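Local coordinates for protein klebicin C activity (Klebsiella pneumoniae, PDB 7NNA) that is a Klebsiella bacteriocin, its long helical hairpin probably serving the toxin's import into target cells through the outer-membrane efflux channel TolC, at residues Lys58-Gln61 against Ala62-Gln66; Lys69-Val72 against Asp73-Leu76; Ala100-Ile103 against Gly104-Ala108; Arg113-Ala116 against Glu117-Lys121. All coordinates share one frame; numbering follows the deposited sequence.

Contact 1. Residues Lys58-Gln61 against Ala62-Gln66; sequences KAKQ and AKLTQ. Unlike the reference sequence in segment 62-66: Gln-66 (reference Leu).
Gln-61 meets Thr-65 through its main-chain oxygen, which is gripped twice. Thr-65 N donates to Gln-61 O at 3.0 Å, the ordinary helical bond, and the hydroxyl Thr-65 OG1 adds a second at 2.9 Å. The hydroxyl comes from above the carbonyl plane, 39° out of it, and gets there because OG1 is turned beside its own backbone N (chi1 -69°). Threonine suits this place, since the helix offers its hydroxyl an acceptor one turn back. The Gln-61 side chain itself runs out extended to touch Glu-124 and Tyr-127 of helix 93-197, the second arm of a long antiparallel helical hairpin whose first arm is helix 14-79. Ala-62, an exposed residue of high helix propensity, donates its N to Lys-58 O at 3.1 Å, while its methyl CB lies 3.8 Å from Ala-59 O. On another flank Lys-60, fully extended, lays CE obliquely across the CD1 methyl of Leu-64 at 4.0 Å. Leu-64 CG also sits 3.5 Å from Lys-60 O, and the leucine goes on to touch Ala-123 of helix 93-197; the aliphatic stem of the lysine borders it, and the ammonium lies at the exposed surface.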
loop_
_atom_site.group_PDB
_atom_site.type_symbol
_atom_site.label_atom_id
_atom_site.label_comp_id
_atom_site.label_asym_id
_atom_site.label_seq_id
_atom_site.Cartn_x
_atom_site.Cartn_y
_atom_site.Cartn_z
ATOM N N LYS A 58 6.865 -14.680 -15.524
ATOM C CA LYS A 58 6.729 -16.115 -15.309
ATOM C C LYS A 58 6.442 -16.792 -16.641
ATOM O O LYS A 58 7.119 -17.779 -17.011
ATOM C CB LYS A 58 5.572 -16.402 -14.337
ATOM C CG LYS A 58 5.563 -17.859 -13.861
ATOM C CD LYS A 58 4.296 -18.171 -13.060
ATOM C CE LYS A 58 4.381 -19.477 -12.311
ATOM N NZ LYS A 58 3.181 -19.680 -11.451
ATOM N N ALA A 59 5.521 -16.217 -17.425
ATOM C CA ALA A 59 5.206 -16.773 -18.741
ATOM C C ALA A 59 6.426 -16.690 -19.670
ATOM O O ALA A 59 6.714 -17.631 -20.457
ATOM C CB ALA A 59 4.028 -16.020 -19.355
ATOM N N LYS A 60 7.145 -15.564 -19.610
ATOM C CA LYS A 60 8.306 -15.385 -20.486
ATOM C C LYS A 60 9.451 -16.363 -20.150
ATOM O O LYS A 60 10.035 -16.979 -21.065
ATOM C CB LYS A 60 8.736 -13.917 -20.464
ATOM C CG LYS A 60 9.941 -13.644 -21.338
ATOM C CD LYS A 60 10.258 -12.162 -21.320
ATOM C CE LYS A 60 11.588 -11.933 -21.995
ATOM N NZ LYS A 60 11.939 -10.509 -22.011
ATOM N N GLN A 61 9.699 -16.593 -18.855
ATOM C CA GLN A 61 10.685 -17.565 -18.398
ATOM C C GLN A 61 10.316 -18.983 -18.937
ATOM O O GLN A 61 11.183 -19.655 -19.502
ATOM C CB GLN A 61 10.761 -17.558 -16.855
ATOM C CG GLN A 61 11.519 -18.759 -16.263
ATOM C CD GLN A 61 11.381 -18.794 -14.754
ATOM O OE1 GLN A 61 12.208 -18.258 -14.025
ATOM N NE2 GLN A 61 10.320 -19.403 -14.242
ATOM N N ALA A 62 9.024 -19.391 -18.830
ATOM C CA ALA A 62 8.638 -20.717 -19.305
ATOM C C ALA A 62 8.835 -20.849 -20.811
ATOM O O ALA A 62 9.211 -21.939 -21.295
ATOM C CB ALA A 62 7.184 -21.028 -18.926
ATOM N N LYS A 63 8.571 -19.760 -21.559
ATOM C CA LYS A 63 8.712 -19.770 -23.008
ATOM C C LYS A 63 10.160 -19.895 -23.500
ATOM O O LYS A 63 10.447 -20.628 -24.466
ATOM C CB LYS A 63 8.065 -18.499 -23.579
ATOM C CG LYS A 63 8.066 -18.438 -25.107
ATOM C CD LYS A 63 7.776 -16.998 -25.599
ATOM C CE LYS A 63 8.038 -16.823 -27.085
ATOM N NZ LYS A 63 9.458 -16.412 -27.374
ATOM N N LEU A 64 11.065 -19.122 -22.899
ATOM C CA LEU A 64 12.464 -19.175 -23.306
ATOM C C LEU A 64 13.148 -20.452 -22.794
ATOM O O LEU A 64 14.061 -20.930 -23.436
ATOM C CB LEU A 64 13.202 -17.879 -22.926
ATOM C CG LEU A 64 12.534 -16.604 -23.499
ATOM C CD1 LEU A 64 13.320 -15.380 -23.130
ATOM C CD2 LEU A 64 12.423 -16.667 -25.013
ATOM N N THR A 65 12.680 -21.032 -21.686
ATOM C CA THR A 65 13.194 -22.308 -21.205
ATOM C C THR A 65 12.800 -23.405 -22.224
ATOM O O THR A 65 13.598 -24.288 -22.558
ATOM C CB THR A 65 12.654 -22.560 -19.778
ATOM O OG1 THR A 65 13.267 -21.619 -18.913
ATOM C CG2 THR A 65 12.950 -23.975 -19.258
ATOM N N GLN A 66 11.568 -23.326 -22.748
ATOM C CA GLN A 66 11.111 -24.277 -23.762
ATOM C C GLN A 66 11.927 -24.130 -25.028
ATOM O O GLN A 66 12.279 -25.147 -25.653
ATOM C CB GLN A 66 9.625 -24.081 -24.068
ATOM C CG GLN A 66 9.087 -25.094 -25.109
ATOM C CD GLN A 66 9.196 -26.520 -24.601
ATOM O OE1 GLN A 66 8.802 -26.840 -23.466
ATOM N NE2 GLN A 66 9.750 -27.409 -25.441
#

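Contact 2. Residues Lys69-Val72 against Asp73-Leu76; sequences KDVV and DRAL
Bends late in the Lys-69 chain, at chi3 (128°) and chi4 (-31°), fold its end round so that the ammonium comes to Asp-73, one turn on, whose CG is turned beside its own backbone N (chi1 -74°). NZ of Lys-69 thus reaches OD2 of Asp-73 at 3.0 Å, a salt bridge whose hydrogen bond is weak. The same NZ stands 3.8 Å from Asp-70 OD1, a long salt bridge; that oxygen has a closer partner in Gln-66 NE2. A water joins the turn from the other carboxylate oxygen, donating to Asp-73 OD1 at 2.8 Å and to Lys-69 O at 2.7 Å. Bridge and water link both describe one of two conformers of the aspartate and are to that extent doubtful. Away from this network, Val-71 places its CG2 methyl over one face of the Arg-74 guanidinium, 3.8 Å from NH1. Valine fits here by turning one branch to the arginine and the other, CG1, to Arg-113 of helix 93-197. Val-72 CG1 and Leu-76 CD1 approach to 4.4 Å, a loose apolar pair one turn apart. Along the backbone Asp-73 N donates to Lys-69 O at 3.0 Å. A lysine beside two aspartates would probably ease their mutual repulsion, but a weak bond and an alternate aspartate position suggest a mobile surface charge network rather than a rigid clasp.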
loop_
_atom_site.group_PDB
_atom_site.type_symbol
_atom_site.label_atom_id
_atom_site.label_comp_id
_atom_site.label_asym_id
_atom_site.label_seq_id
_atom_site.Cartn_x
_atom_site.Cartn_y
_atom_site.Cartn_z
ATOM N N LYS A 69 15.155 -25.929 -24.477
ATOM C CA LYS A 69 14.879 -27.360 -24.531
ATOM C C LYS A 69 14.804 -27.827 -26.032
ATOM O O LYS A 69 15.414 -28.845 -26.408
ATOM C CB LYS A 69 13.544 -27.616 -23.789
ATOM C CG LYS A 69 13.186 -29.080 -23.564
ATOM C CD LYS A 69 11.662 -29.243 -23.295
ATOM C CE LYS A 69 11.031 -30.290 -24.216
ATOM N NZ LYS A 69 11.731 -30.351 -25.543
ATOM N N ASP A 70 14.113 -27.032 -26.891
ATOM C CA ASP A 70 14.020 -27.364 -28.331
ATOM C C ASP A 70 15.396 -27.351 -29.078
ATOM O O ASP A 70 15.632 -28.136 -30.006
ATOM C CB ASP A 70 13.098 -26.359 -29.007
ATOM C CG ASP A 70 11.674 -26.422 -28.530
ATOM O OD1 ASP A 70 11.254 -27.500 -28.022
ATOM O OD2 ASP A 70 10.979 -25.406 -28.652
ATOM N N VAL A 71 16.289 -26.418 -28.703
ATOM C CA VAL A 71 17.624 -26.344 -29.302
ATOM C C VAL A 71 18.460 -27.517 -28.786
ATOM O O VAL A 71 19.212 -28.160 -29.573
ATOM C CB VAL A 71 18.322 -24.973 -29.054
ATOM C CG1 VAL A 71 19.726 -24.979 -29.657
ATOM C CG2 VAL A 71 17.497 -23.839 -29.659
ATOM N N VAL A 72 18.325 -27.855 -27.480
ATOM C CA VAL A 72 19.013 -29.060 -26.977
ATOM C C VAL A 72 18.547 -30.347 -27.787
ATOM O O VAL A 72 19.377 -31.166 -28.147
ATOM C CB VAL A 72 18.840 -29.227 -25.444
ATOM C CG1 VAL A 72 19.376 -30.575 -25.002
ATOM C CG2 VAL A 72 19.563 -28.097 -24.680
ATOM N N ASP A 73 17.246 -30.502 -28.056
ATOM C CA ASP A 73 16.758 -31.648 -28.863
ATOM C C ASP A 73 17.312 -31.619 -30.300
ATOM O O ASP A 73 17.557 -32.673 -30.889
ATOM C CB ASP A 73 15.227 -31.662 -28.941
ATOM C CG ASP A 73 14.509 -32.101 -27.678
ATOM O OD1 ASP A 73 15.158 -32.750 -26.807
ATOM O OD2 ASP A 73 13.300 -31.823 -27.569
ATOM N N ARG A 74 17.522 -30.429 -30.862
ATOM C CA ARG A 74 18.137 -30.309 -32.209
ATOM C C ARG A 74 19.587 -30.852 -32.149
ATOM O O ARG A 74 20.024 -31.558 -33.048
ATOM C CB ARG A 74 18.170 -28.828 -32.587
ATOM C CG ARG A 74 18.697 -28.477 -33.959
ATOM C CD ARG A 74 18.691 -26.942 -34.208
ATOM N NE ARG A 74 17.453 -26.269 -33.779
ATOM C CZ ARG A 74 17.341 -24.951 -33.591
ATOM N NH1 ARG A 74 16.194 -24.428 -33.171
ATOM N NH2 ARG A 74 18.378 -24.155 -33.800
ATOM N N ALA A 75 20.312 -30.571 -31.056
ATOM C CA ALA A 75 21.673 -31.086 -30.884
ATOM C C ALA A 75 21.647 -32.590 -30.803
ATOM O O ALA A 75 22.441 -33.242 -31.483
ATOM C CB ALA A 75 22.303 -30.494 -29.615
ATOM N N LEU A 76 20.752 -33.169 -29.994
ATOM C CA LEU A 76 20.754 -34.612 -29.808
ATOM C C LEU A 76 20.332 -35.375 -31.070
ATOM O O LEU A 76 20.833 -36.463 -31.305
ATOM C CB LEU A 76 19.933 -35.014 -28.587
ATOM C CG LEU A 76 20.326 -34.288 -27.257
ATOM C CD1 LEU A 76 19.471 -34.803 -26.097
ATOM C CD2 LEU A 76 21.838 -34.391 -26.957
HETATM O O HOH W 1 15.654 -30.917 -24.747
#

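Contact 3. Residues Ala100-Ile103 against Gly104-Ala108; sequences AEFI and GRQKA
Phe-102 has Arg-105 at one edge of its ring and Gln-106 obliquely by CZ. Arg-105 NH2 sits near the ring plane, 3.9 Å from CD1 of Phe-102, with the guanidinium turned 76° from the ring. The arginine folds back along the helix, CG beside its own backbone N (chi1 -78°) and the chain bent again at chi3. One guanidinium face thereby settles over the backbone: Glu-101 O lies 3.5 Å above the guanidinium plane of Arg-105, with Phe-102 CA on that face too. Laid down like this, the group can give NE to Asn-78 OD1 and NH2 to Thr-81 OG1. Gln-106 NE2 comes to Phe-102 CZ at 3.6 Å, its amide 66° from the ring, and bonds to Asn-79 OD1. Ile-103 and Lys-107 run side by side, CG2 of the isoleucine 4.2 Å from CG of the lysine, apolar stem against apolar branch. The backbone closes each turn, as where Gln-106 N donates to Phe-102 O at 2.9 Å. Phenylalanine suits its buried place because its broad ring can also meet Thr-81, Arg-82 and Pro-83, while arginine and glutamine tie helix 93-197 to the end of helix 14-79: an arrangement characteristic of the closed end of a helical hairpin, where the connecting segment is pinned to the returning helix.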
loop_
_atom_site.group_PDB
_atom_site.type_symbol
_atom_site.label_atom_id
_atom_site.label_comp_id
_atom_site.label_asym_id
_atom_site.label_seq_id
_atom_site.Cartn_x
_atom_site.Cartn_y
_atom_site.Cartn_z
ATOM N N ALA A 100 34.035 -33.382 -41.157
ATOM C CA ALA A 100 34.124 -31.915 -41.091
ATOM C C ALA A 100 32.717 -31.268 -41.081
ATOM O O ALA A 100 32.439 -30.319 -40.308
ATOM C CB ALA A 100 34.980 -31.384 -42.266
ATOM N N GLU A 101 31.808 -31.802 -41.945
ATOM C CA GLU A 101 30.442 -31.287 -41.975
ATOM C C GLU A 101 29.671 -31.585 -40.689
ATOM O O GLU A 101 28.895 -30.731 -40.209
ATOM C CB GLU A 101 29.691 -31.898 -43.179
ATOM C CG GLU A 101 30.168 -31.307 -44.503
ATOM C CD GLU A 101 29.618 -31.992 -45.747
ATOM O OE1 GLU A 101 28.603 -32.719 -45.631
ATOM O OE2 GLU A 101 30.205 -31.796 -46.838
ATOM N N PHE A 102 29.870 -32.778 -40.093
ATOM C CA PHE A 102 29.217 -33.091 -38.819
ATOM C C PHE A 102 29.716 -32.105 -37.724
ATOM O O PHE A 102 28.909 -31.586 -36.924
ATOM C CB PHE A 102 29.523 -34.567 -38.387
ATOM C CG PHE A 102 29.103 -34.805 -36.947
ATOM C CD1 PHE A 102 27.767 -35.013 -36.625
ATOM C CD2 PHE A 102 30.043 -34.808 -35.917
ATOM C CE1 PHE A 102 27.372 -35.162 -35.284
ATOM C CE2 PHE A 102 29.645 -34.969 -34.597
ATOM C CZ PHE A 102 28.307 -35.083 -34.288
ATOM N N ILE A 103 31.052 -31.857 -37.666
ATOM C CA ILE A 103 31.584 -30.960 -36.635
ATOM C C ILE A 103 31.035 -29.557 -36.823
ATOM O O ILE A 103 30.650 -28.923 -35.840
ATOM C CB ILE A 103 33.139 -30.972 -36.695
ATOM C CG1 ILE A 103 33.686 -32.368 -36.369
ATOM C CG2 ILE A 103 33.734 -29.896 -35.736
ATOM C CD1 ILE A 103 35.286 -32.405 -36.425
ATOM N N GLY A 104 30.914 -29.105 -38.076
ATOM C CA GLY A 104 30.380 -27.769 -38.369
ATOM C C GLY A 104 28.946 -27.647 -37.883
ATOM O O GLY A 104 28.557 -26.616 -37.328
ATOM N N ARG A 105 28.134 -28.703 -38.104
ATOM C CA ARG A 105 26.722 -28.696 -37.655
ATOM C C ARG A 105 26.650 -28.736 -36.131
ATOM O O ARG A 105 25.843 -28.026 -35.535
ATOM C CB ARG A 105 26.015 -29.949 -38.152
ATOM C CG ARG A 105 25.602 -29.876 -39.644
ATOM C CD ARG A 105 24.631 -30.960 -39.996
ATOM N NE ARG A 105 25.119 -32.317 -39.657
ATOM C CZ ARG A 105 25.775 -33.124 -40.487
ATOM N NH1 ARG A 105 26.222 -32.666 -41.658
ATOM N NH2 ARG A 105 26.072 -34.364 -40.117
ATOM N N GLN A 106 27.509 -29.545 -35.489
ATOM C CA GLN A 106 27.480 -29.607 -34.008
ATOM C C GLN A 106 27.916 -28.252 -33.360
ATOM O O GLN A 106 27.335 -27.804 -32.360
ATOM C CB GLN A 106 28.346 -30.786 -33.535
ATOM C CG GLN A 106 28.245 -31.033 -32.034
ATOM C CD GLN A 106 29.091 -32.203 -31.652
ATOM O OE1 GLN A 106 30.316 -32.171 -31.799
ATOM N NE2 GLN A 106 28.475 -33.253 -31.209
ATOM N N LYS A 107 28.900 -27.572 -33.948
ATOM C CA LYS A 107 29.395 -26.296 -33.456
ATOM C C LYS A 107 28.334 -25.206 -33.646
ATOM O O LYS A 107 28.197 -24.299 -32.771
ATOM C CB LYS A 107 30.654 -25.861 -34.269
ATOM C CG LYS A 107 31.913 -26.632 -33.902
ATOM C CD LYS A 107 32.707 -26.006 -32.734
ATOM C CE LYS A 107 33.868 -26.842 -32.216
ATOM N NZ LYS A 107 34.574 -26.198 -31.048
ATOM N N ALA A 108 27.612 -25.248 -34.800
ATOM C CA ALA A 108 26.561 -24.248 -35.081
ATOM C C ALA A 108 25.378 -24.415 -34.136
ATOM O O ALA A 108 24.780 -23.405 -33.673
ATOM C CB ALA A 108 26.092 -24.333 -36.519
#

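Contact 4. Residues Arg113-Ala116 against Glu117-Lys121; sequences RKKA and EREAK
The guanidinium of Arg-113 carries its partners at the edge: Glu-117 OE1 lies in its plane, 2.9 Å from NH1, and a water sits at the edge as well. The carboxylate of Glu-117 stands almost perpendicular, 87° from the guanidinium, and its OE1 is approached from 56° above the carboxylate plane. The N-H...O angle is nevertheless nearly straight at 163°, making a salt bridge one turn along the helix. The water accepts a hydrogen bond from Arg-113 NH2 at 2.8 Å and donates one to Glu-117 OE1 at 3.1 Å, so OE1 is held from two donors, which should help to fix the rotation of the guanidinium. NH2 also forms a salt bridge to Glu-110, which Lys-114 NZ shares, and this probably offsets part of the positive charge gathered here. Bends at chi2 and chi3 let the long Arg-113 chain lie alongside Glu-117, both pointing the same way, while the side chain also packs on Leu-68 and Val-71 of helix 14-79.

The second guanidinium, that of Arg-118, lies over its own helix instead, one face turned to Lys-114 O, 3.9 Å above the plane. Lys-115 and Glu-119 run side by side, but the lysine has two conformers and NZ stays 4.2 Å from Glu-119 OE1, short of a salt bridge. Ala-116 and Ala-120 are buried, and Ala-116 touches His-67; small methyls there let helix 14-79 come close. The whole is an i to i+4 salt bridge beside small buried alanines, where helix 93-197 packs on helix 14-79 in the antiparallel hairpin.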
loop_
_atom_site.group_PDB
_atom_site.type_symbol
_atom_site.label_atom_id
_atom_site.label_comp_id
_atom_site.label_asym_id
_atom_site.label_seq_id
_atom_site.Cartn_x
_atom_site.Cartn_y
_atom_site.Cartn_z
ATOM N N ARG A 113 22.500 -22.850 -29.024
ATOM C CA ARG A 113 22.102 -23.335 -27.677
ATOM C C ARG A 113 22.651 -22.378 -26.634
ATOM O O ARG A 113 21.940 -22.017 -25.693
ATOM C CB ARG A 113 22.661 -24.762 -27.451
ATOM C CG ARG A 113 22.011 -25.404 -26.183
ATOM C CD ARG A 113 22.988 -26.386 -25.491
ATOM N NE ARG A 113 24.256 -25.717 -25.137
ATOM C CZ ARG A 113 24.454 -24.908 -24.096
ATOM N NH1 ARG A 113 23.498 -24.735 -23.178
ATOM N NH2 ARG A 113 25.607 -24.279 -23.954
ATOM N N LYS A 114 23.890 -21.904 -26.822
ATOM C CA LYS A 114 24.494 -20.931 -25.893
ATOM C C LYS A 114 23.663 -19.651 -25.855
ATOM O O LYS A 114 23.443 -19.078 -24.762
ATOM C CB LYS A 114 25.936 -20.601 -26.348
ATOM C CG LYS A 114 26.982 -21.582 -25.814
ATOM C CD LYS A 114 28.424 -21.056 -26.103
ATOM C CE LYS A 114 29.513 -21.854 -25.385
ATOM N NZ LYS A 114 29.694 -23.340 -25.807
ATOM N N LYS A 115 23.180 -19.204 -27.014
ATOM C CA LYS A 115 22.343 -18.006 -27.067
ATOM C C LYS A 115 20.971 -18.258 -26.441
ATOM O O LYS A 115 20.498 -17.423 -25.649
ATOM C CB LYS A 115 22.206 -17.553 -28.516
ATOM C CG LYS A 115 21.427 -16.269 -28.681
ATOM C CD LYS A 115 21.029 -16.060 -30.113
ATOM C CE LYS A 115 20.389 -14.703 -30.297
ATOM N NZ LYS A 115 19.868 -14.569 -31.667
ATOM N N ALA A 116 20.329 -19.415 -26.732
ATOM C CA ALA A 116 19.029 -19.710 -26.096
ATOM C C ALA A 116 19.180 -19.788 -24.560
ATOM O O ALA A 116 18.272 -19.332 -23.798
ATOM C CB ALA A 116 18.443 -21.002 -26.612
ATOM N N GLU A 117 20.328 -20.328 -24.102
ATOM C CA GLU A 117 20.545 -20.410 -22.681
ATOM C C GLU A 117 20.778 -19.037 -22.053
ATOM O O GLU A 117 20.230 -18.750 -20.980
ATOM C CB GLU A 117 21.642 -21.413 -22.298
ATOM C CG GLU A 117 21.618 -21.576 -20.788
ATOM C CD GLU A 117 22.356 -22.773 -20.261
ATOM O OE1 GLU A 117 23.411 -23.094 -20.842
ATOM O OE2 GLU A 117 21.887 -23.395 -19.276
ATOM N N ARG A 118 21.581 -18.176 -22.692
ATOM C CA ARG A 118 21.768 -16.807 -22.186
ATOM C C ARG A 118 20.402 -16.068 -22.030
ATOM O O ARG A 118 20.136 -15.411 -20.996
ATOM C CB ARG A 118 22.654 -16.027 -23.159
ATOM C CG ARG A 118 23.961 -15.583 -22.505
ATOM C CD ARG A 118 24.875 -14.774 -23.412
ATOM N NE ARG A 118 25.644 -15.635 -24.299
ATOM C CZ ARG A 118 25.472 -15.706 -25.616
ATOM N NH1 ARG A 118 26.199 -16.542 -26.339
ATOM N NH2 ARG A 118 24.584 -14.923 -26.223
ATOM N N GLU A 119 19.521 -16.232 -23.014
ATOM C CA GLU A 119 18.199 -15.599 -22.981
ATOM C C GLU A 119 17.285 -16.208 -21.925
ATOM O O GLU A 119 16.513 -15.469 -21.295
ATOM C CB GLU A 119 17.525 -15.648 -24.363
ATOM C CG GLU A 119 18.262 -14.795 -25.375
ATOM C CD GLU A 119 17.612 -14.729 -26.743
ATOM O OE1 GLU A 119 18.342 -14.492 -27.734
ATOM O OE2 GLU A 119 16.375 -14.926 -26.828
ATOM N N ALA A 120 17.360 -17.537 -21.707
ATOM C CA ALA A 120 16.531 -18.160 -20.673
ATOM C C ALA A 120 16.972 -17.674 -19.304
ATOM O O ALA A 120 16.122 -17.286 -18.492
ATOM C CB ALA A 120 16.623 -19.668 -20.771
ATOM N N LYS A 121 18.300 -17.583 -19.080
ATOM C CA LYS A 121 18.851 -17.077 -17.831
ATOM C C LYS A 121 18.439 -15.647 -17.544
ATOM O O LYS A 121 18.122 -15.348 -16.386
ATOM C CB LYS A 121 20.365 -17.260 -17.777
ATOM C CG LYS A 121 20.737 -18.712 -17.581
ATOM C CD LYS A 121 22.222 -18.865 -17.364
ATOM C CE LYS A 121 22.649 -20.307 -17.303
ATOM N NZ LYS A 121 22.240 -20.924 -16.018
HETATM O O HOH W 2 26.123 -22.210 -22.178
#

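In the fold
The four contacts fall into two pairs on the two arms of one hairpin: contacts 1 and 2 on helix 14-79, with centres 16 Å apart, and contacts 3 and 4 on helix 93-197, with centres 20 Å apart. Among the four, contact 4 is the one that touches contacts 1 and 2 across the arms: Leu-64 CD1 lies 3.7 Å from Glu-119 O, and Val-71 CG1 lies 3.5 Å from Arg-113 CA, with centres 11 Å and 12 Å away from contacts 1 and 2. Contact 3 lies near the closed end, its nearest atoms about 6 Å from contact 2 and about 5 Å from contact 4, without touching either. All four lie on the same side of the chain's centre.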